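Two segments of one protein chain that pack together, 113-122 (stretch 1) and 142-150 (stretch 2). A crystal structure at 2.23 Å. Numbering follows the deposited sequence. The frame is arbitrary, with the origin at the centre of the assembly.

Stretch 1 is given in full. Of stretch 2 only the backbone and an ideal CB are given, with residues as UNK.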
ATOM      1  N   ILE A 113     -14.950 -11.616  14.034  1.00 33.41           N
ATOM      2  CA  ILE A 113     -15.229 -10.875  12.799  1.00 32.26           C
ATOM      3  C   ILE A 113     -13.959 -10.729  11.957  1.00 31.38           C
ATOM      4  O   ILE A 113     -12.939 -10.235  12.450  1.00 32.96           O
ATOM      5  CB  ILE A 113     -15.816  -9.484  13.129  1.00 31.74           C
ATOM      6  CG1 ILE A 113     -17.140  -9.651  13.890  1.00 33.03           C
ATOM      7  CG2 ILE A 113     -16.020  -8.660  11.866  1.00 31.95           C
ATOM      8  CD1 ILE A 113     -17.695  -8.370  14.478  1.00 33.09           C
ATOM      9  N   ASN A 114     -14.026 -11.159  10.693  1.00 31.07           N
ATOM     10  CA  ASN A 114     -12.881 -11.060   9.768  1.00 31.10           C
ATOM     11  C   ASN A 114     -12.561  -9.605   9.496  1.00 30.87           C
ATOM     12  O   ASN A 114     -13.433  -8.754   9.642  1.00 32.52           O
ATOM     13  CB  ASN A 114     -13.185 -11.746   8.435  1.00 31.53           C
ATOM     14  CG  ASN A 114     -13.489 -13.227   8.582  1.00 31.93           C
ATOM     15  OD1 ASN A 114     -12.588 -14.057   8.661  1.00 31.64           O
ATOM     16  ND2 ASN A 114     -14.763 -13.564   8.587  1.00 31.90           N
ATOM     17  N   VAL A 115     -11.327  -9.308   9.090  1.00 30.47           N
ATOM     18  CA  VAL A 115     -10.915  -7.909   8.902  1.00 30.19           C
ATOM     19  C   VAL A 115     -10.110  -7.677   7.622  1.00 28.14           C
ATOM     20  O   VAL A 115      -9.086  -8.320   7.394  1.00 28.46           O
ATOM     21  CB  VAL A 115     -10.078  -7.414  10.100  1.00 30.78           C
ATOM     22  CG1 VAL A 115      -9.605  -5.980   9.890  1.00 30.01           C
ATOM     23  CG2 VAL A 115     -10.872  -7.531  11.386  1.00 32.05           C
ATOM     24  N   LEU A 116     -10.584  -6.750   6.799  1.00 26.33           N
ATOM     25  CA  LEU A 116      -9.793  -6.197   5.703  1.00 26.29           C
ATOM     26  C   LEU A 116      -9.434  -4.763   6.096  1.00 27.04           C
ATOM     27  O   LEU A 116     -10.306  -3.904   6.227  1.00 24.98           O
ATOM     28  CB  LEU A 116     -10.582  -6.208   4.384  1.00 25.96           C
ATOM     29  CG  LEU A 116      -9.878  -5.676   3.130  1.00 25.56           C
ATOM     30  CD1 LEU A 116      -8.688  -6.552   2.767  1.00 25.11           C
ATOM     31  CD2 LEU A 116     -10.842  -5.607   1.959  1.00 26.86           C
ATOM     32  N   SER A 117      -8.148  -4.505   6.284  1.00 29.55           N
ATOM     33  CA  SER A 117      -7.696  -3.178   6.666  1.00 28.48           C
ATOM     34  C   SER A 117      -6.782  -2.620   5.604  1.00 29.67           C
ATOM     35  O   SER A 117      -5.950  -3.332   5.053  1.00 32.03           O
ATOM     36  CB  SER A 117      -6.939  -3.242   7.990  1.00 28.45           C
ATOM     37  OG  SER A 117      -6.295  -2.009   8.267  1.00 27.73           O
ATOM     38  N   ASP A 118      -6.929  -1.336   5.323  1.00 29.69           N
ATOM     39  CA  ASP A 118      -5.920  -0.621   4.578  1.00 28.14           C
ATOM     40  C   ASP A 118      -4.612  -0.619   5.378  1.00 28.64           C
ATOM     41  O   ASP A 118      -4.599  -0.827   6.597  1.00 27.30           O
ATOM     42  CB  ASP A 118      -6.365   0.818   4.331  1.00 29.71           C
ATOM     43  CG  ASP A 118      -5.642   1.463   3.159  1.00 31.78           C
ATOM     44  OD1 ASP A 118      -4.827   0.778   2.493  1.00 33.82           O
ATOM     45  OD2 ASP A 118      -5.907   2.654   2.895  1.00 30.40           O
ATOM     46  N   LYS A 119      -3.508  -0.409   4.682  1.00 26.74           N
ATOM     47  CA  LYS A 119      -2.238  -0.139   5.344  1.00 29.89           C
ATOM     48  C   LYS A 119      -2.239   1.248   5.999  1.00 30.34           C
ATOM     49  O   LYS A 119      -3.044   2.109   5.638  1.00 30.74           O
ATOM     50  CB  LYS A 119      -1.074  -0.257   4.351  1.00 31.80           C
ATOM     51  CG  LYS A 119      -1.297   0.414   2.992  1.00 34.08           C
ATOM     52  CD  LYS A 119      -0.444   1.645   2.764  1.00 39.65           C
ATOM     53  CE  LYS A 119      -0.925   2.848   3.541  1.00 40.72           C
ATOM     54  NZ  LYS A 119      -0.487   4.088   2.862  1.00 44.49           N
ATOM     55  N   PRO A 120      -1.360   1.469   6.993  1.00 31.69           N
ATOM     56  CA  PRO A 120      -0.544   0.509   7.724  1.00 28.41           C
ATOM     57  C   PRO A 120      -1.294  -0.010   8.944  1.00 29.13           C
ATOM     58  O   PRO A 120      -1.894   0.781   9.681  1.00 27.75           O
ATOM     59  CB  PRO A 120       0.655   1.351   8.173  1.00 29.70           C
ATOM     60  CG  PRO A 120       0.107   2.721   8.332  1.00 29.04           C
ATOM     61  CD  PRO A 120      -1.063   2.859   7.399  1.00 28.71           C
HETATM   62  N   MSE A 121      -1.250  -1.324   9.155  1.00 29.39           N
HETATM   63  CA  MSE A 121      -1.906  -1.970  10.310  1.00 27.09           C
HETATM   64  C   MSE A 121      -1.160  -1.775  11.598  1.00 28.66           C
HETATM   65  O   MSE A 121      -1.680  -2.095  12.663  1.00 32.42           O
HETATM   66  CB  MSE A 121      -2.101  -3.465  10.029  1.00 23.53           C
HETATM   67  CG  MSE A 121      -3.058  -3.638   8.853  1.00 21.75           C
HETATM   68 SE   MSE A 121      -3.836  -5.448   8.868  0.75 19.11          SE
HETATM   69  CE  MSE A 121      -2.184  -6.401   8.417  1.00 20.55           C
ATOM     70  N   ALA A 122       0.066  -1.264  11.522  1.00 31.17           N
ATOM     71  CA  ALA A 122       0.807  -0.826  12.711  1.00 32.04           C
ATOM     72  C   ALA A 122       1.714   0.342  12.340  1.00 31.62           C
ATOM     73  O   ALA A 122       2.300   0.333  11.255  1.00 31.51           O
ATOM     74  CB  ALA A 122       1.625  -1.970  13.294  1.00 32.75           C
ATOM     75  N   UNK A 142      -9.708 -19.105  13.503  1.00 43.20           N
ATOM     76  CA  UNK A 142      -9.930 -19.401  12.086  1.00 45.59           C
ATOM     77  C   UNK A 142     -10.668 -18.288  11.350  1.00 43.45           C
ATOM     78  O   UNK A 142     -11.617 -18.540  10.609  1.00 44.06           O
ATOM     79  CB  UNK A 142     -10.716 -20.706  11.948  1.00 45.59           C
ATOM     80  N   UNK A 143     -10.220 -17.053  11.570  1.00 39.11           N
ATOM     81  CA  UNK A 143     -10.688 -15.905  10.802  1.00 35.89           C
ATOM     82  C   UNK A 143      -9.481 -15.246  10.139  1.00 34.87           C
ATOM     83  O   UNK A 143      -8.332 -15.569  10.446  1.00 35.87           O
ATOM     84  CB  UNK A 143     -11.440 -14.912  11.690  1.00 35.89           C
ATOM     85  N   UNK A 144      -9.749 -14.340   9.216  1.00 33.77           N
ATOM     86  CA  UNK A 144      -8.703 -13.737   8.426  1.00 32.13           C
ATOM     87  C   UNK A 144      -8.501 -12.302   8.796  1.00 29.65           C
ATOM     88  O   UNK A 144      -9.457 -11.576   9.047  1.00 28.32           O
ATOM     89  CB  UNK A 144      -9.017 -13.855   6.933  1.00 32.13           C
ATOM     90  N   UNK A 145      -7.234 -11.904   8.835  1.00 28.12           N
ATOM     91  CA  UNK A 145      -6.826 -10.505   8.893  1.00 27.26           C
ATOM     92  C   UNK A 145      -5.993 -10.255   7.642  1.00 26.85           C
ATOM     93  O   UNK A 145      -5.049 -10.989   7.378  1.00 26.51           O
ATOM     94  CB  UNK A 145      -6.048 -10.184  10.171  1.00 27.26           C
ATOM     95  N   UNK A 146      -6.340  -9.227   6.874  1.00 28.43           N
ATOM     96  CA  UNK A 146      -5.648  -8.945   5.614  1.00 28.06           C
ATOM     97  C   UNK A 146      -5.511  -7.451   5.399  1.00 27.59           C
ATOM     98  O   UNK A 146      -6.399  -6.690   5.785  1.00 29.88           O
ATOM     99  CB  UNK A 146      -6.390  -9.578   4.435  1.00 28.06           C
ATOM    100  N   UNK A 147      -4.399  -7.028   4.802  1.00 25.76           N
ATOM    101  CA  UNK A 147      -4.276  -5.643   4.363  1.00 25.66           C
ATOM    102  C   UNK A 147      -4.296  -5.511   2.837  1.00 26.40           C
ATOM    103  O   UNK A 147      -4.425  -6.491   2.119  1.00 27.95           O
ATOM    104  CB  UNK A 147      -2.986  -5.037   4.918  1.00 25.66           C
ATOM    105  N   UNK A 148      -4.197  -4.279   2.359  1.00 28.09           N
ATOM    106  CA  UNK A 148      -4.463  -3.963   0.971  1.00 28.30           C
ATOM    107  C   UNK A 148      -3.194  -3.479   0.262  1.00 28.83           C
ATOM    108  O   UNK A 148      -2.883  -2.284   0.271  1.00 29.27           O
ATOM    109  CB  UNK A 148      -5.565  -2.906   0.874  1.00 28.30           C
ATOM    110  N   UNK A 149      -2.471  -4.429  -0.337  1.00 27.94           N
ATOM    111  CA  UNK A 149      -1.256  -4.155  -1.103  1.00 26.37           C
ATOM    112  C   UNK A 149      -1.607  -4.051  -2.575  1.00 27.44           C
ATOM    113  O   UNK A 149      -1.509  -5.017  -3.326  1.00 24.04           O
ATOM    114  CB  UNK A 149      -0.202  -5.240  -0.875  1.00 26.37           C
ATOM    115  N   UNK A 150      -2.003  -2.859  -2.997  1.00 29.42           N
ATOM    116  CA  UNK A 150      -2.448  -2.626  -4.371  1.00 30.44           C
ATOM    117  C   UNK A 150      -1.346  -2.745  -5.442  1.00 31.45           C
ATOM    118  O   UNK A 150      -1.616  -3.165  -6.566  1.00 31.09           O
ATOM    119  CB  UNK A 150      -3.073  -1.232  -4.456  1.00 30.44           C
TER

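The two segments run parallel, with Val115 beside position 145 and Leu116 beside 146; in each extended strand successive side chains alternate between the two faces of the sheet, and paired residues share a face.

Position 142 has phi/psi of 50/47, a left-handed conformation that glycine, asparagine and aspartate tolerate best. Its CB points away from stretch 1 and finds nothing nearby. The residue is Asn142, which makes no contact across the pair.

At 143 the CB points toward stretch 1, 3.4 Å from Asn114 OD1, with the backbone of Ile113 beyond. Several side chains would suit, including aliphatic, beta-branched ones that favour extended backbone. It is Ile143; its CD1 reaches within 3.7 Å of Ile113 O.

Position 144 is bound chiefly through its main chain. Its N donates to Asn114 OD1 (2.9 Å), and its O accepts from Val115 N (2.9 Å), so the Asn114 side chain extends the ladder of backbone bonds. The CB points sideways, leaving the choice wide. Met144, a selenomethionine, leads its end away from stretch 1.

At 145 the CB shares a face with Val115 and lies 5.4 Å from Met121 SE. These neighbours are apolar, so a leucine, isoleucine or methionine long enough to reach them would fit. Leu145 does so: its CD1 lies 3.7 Å from Val115 CG1 and 3.6 Å from Met121 SE.

Position 146 turns to the other face, its CB 4.1 Å from Leu116 CD1. Its N donates to Val115 O (2.9 Å) and its O accepts from Ser117 N (2.8 Å). An aliphatic or aromatic residue would suit. Tyr146 sets its ring edge against leucine, with CD2 4.0 Å from Leu116 CD1, while its hydroxyl bonds elsewhere in the structure.

At 147 the CB returns to the face of Val115 and Ser117, 3.4 Å from Ser117 O and 3.8 Å from Met121 CE. A compact residue, polar or apolar, is plausible. Asp147 has OD2 3.7 Å from Met121 CE; that oxygen is hydrogen-bonded elsewhere in the structure.

The CB of 148 points toward stretch 1, 4.1 Å from Asp118 OD1, and Leu116 offers an apolar surface. A branched aliphatic side chain suits that surface. Ile148 places CG1 3.8 Å from Leu116 CD1 and CD1 3.7 Å from Asp118 N. A water donates to both Asp118 OD1 (2.6 Å) and Ile148 O (2.8 Å).

At 149 the CB points away, so only a long, flexible chain could return. Met149, another selenomethionine, brings CE within 3.5 Å of Lys119 CB.

Position 150 is out of reach and unconstrained by stretch 1; it is Thr150.

Stretch 2, residues 142-150: NIMLYDIMT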
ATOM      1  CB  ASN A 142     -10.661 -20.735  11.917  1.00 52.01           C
ATOM      2  CG  ASN A 142      -9.772 -21.918  12.234  1.00 62.30           C
ATOM      3  OD1 ASN A 142     -10.053 -22.697  13.144  1.00 71.48           O
ATOM      4  ND2 ASN A 142      -8.674 -22.046  11.491  1.00 64.60           N
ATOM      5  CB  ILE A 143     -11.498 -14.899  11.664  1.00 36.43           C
ATOM      6  CG1 ILE A 143     -10.707 -14.421  12.887  1.00 35.37           C
ATOM      7  CG2 ILE A 143     -12.814 -15.530  12.113  1.00 37.40           C
ATOM      8  CD1 ILE A 143     -11.434 -13.388  13.719  1.00 34.46           C
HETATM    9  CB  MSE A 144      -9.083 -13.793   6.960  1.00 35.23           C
HETATM   10  CG  MSE A 144      -8.458 -15.014   6.302  1.00 40.97           C
HETATM   11 SE   MSE A 144      -9.145 -15.118   4.466  0.75 42.82          SE
HETATM   12  CE  MSE A 144      -8.529 -13.346   3.922  1.00 41.68           C
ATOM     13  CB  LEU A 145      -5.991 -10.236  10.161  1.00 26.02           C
ATOM     14  CG  LEU A 145      -5.308  -8.867  10.294  1.00 25.88           C
ATOM     15  CD1 LEU A 145      -6.307  -7.720  10.175  1.00 25.18           C
ATOM     16  CD2 LEU A 145      -4.569  -8.777  11.615  1.00 26.08           C
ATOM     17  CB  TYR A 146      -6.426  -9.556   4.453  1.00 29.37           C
ATOM     18  CG  TYR A 146      -5.616  -9.827   3.208  1.00 29.62           C
ATOM     19  CD1 TYR A 146      -4.418 -10.520   3.276  1.00 32.75           C
ATOM     20  CD2 TYR A 146      -6.070  -9.436   1.953  1.00 28.89           C
ATOM     21  CE1 TYR A 146      -3.679 -10.791   2.138  1.00 32.18           C
ATOM     22  CE2 TYR A 146      -5.331  -9.704   0.809  1.00 29.03           C
ATOM     23  CZ  TYR A 146      -4.137 -10.379   0.916  1.00 30.16           C
ATOM     24  OH  TYR A 146      -3.392 -10.661  -0.195  1.00 32.28           O
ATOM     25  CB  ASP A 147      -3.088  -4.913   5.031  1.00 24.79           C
ATOM     26  CG  ASP A 147      -1.726  -5.488   4.668  1.00 25.89           C
ATOM     27  OD1 ASP A 147      -1.612  -6.370   3.786  1.00 25.85           O
ATOM     28  OD2 ASP A 147      -0.747  -5.016   5.287  1.00 24.84           O
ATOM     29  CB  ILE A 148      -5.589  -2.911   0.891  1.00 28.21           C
ATOM     30  CG1 ILE A 148      -6.834  -3.446   1.615  1.00 28.68           C
ATOM     31  CG2 ILE A 148      -5.904  -2.577  -0.564  1.00 28.59           C
ATOM     32  CD1 ILE A 148      -7.909  -2.415   1.881  1.00 29.49           C
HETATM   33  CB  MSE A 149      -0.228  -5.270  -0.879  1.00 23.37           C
HETATM   34  CG  MSE A 149       0.182  -5.415   0.583  1.00 22.06           C
HETATM   35 SE   MSE A 149       1.246  -3.856   1.138  0.75 19.66          SE
HETATM   36  CE  MSE A 149      -0.077  -2.922   2.235  1.00 20.98           C
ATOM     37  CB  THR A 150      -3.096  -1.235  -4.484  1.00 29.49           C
ATOM     38  OG1 THR A 150      -2.235  -0.257  -3.886  1.00 27.88           O
ATOM     39  CG2 THR A 150      -4.439  -1.211  -3.772  1.00 27.65           C
TER
HETATM   40  O   HOH W   1      -3.811   0.381   0.157  1.00 27.20           O
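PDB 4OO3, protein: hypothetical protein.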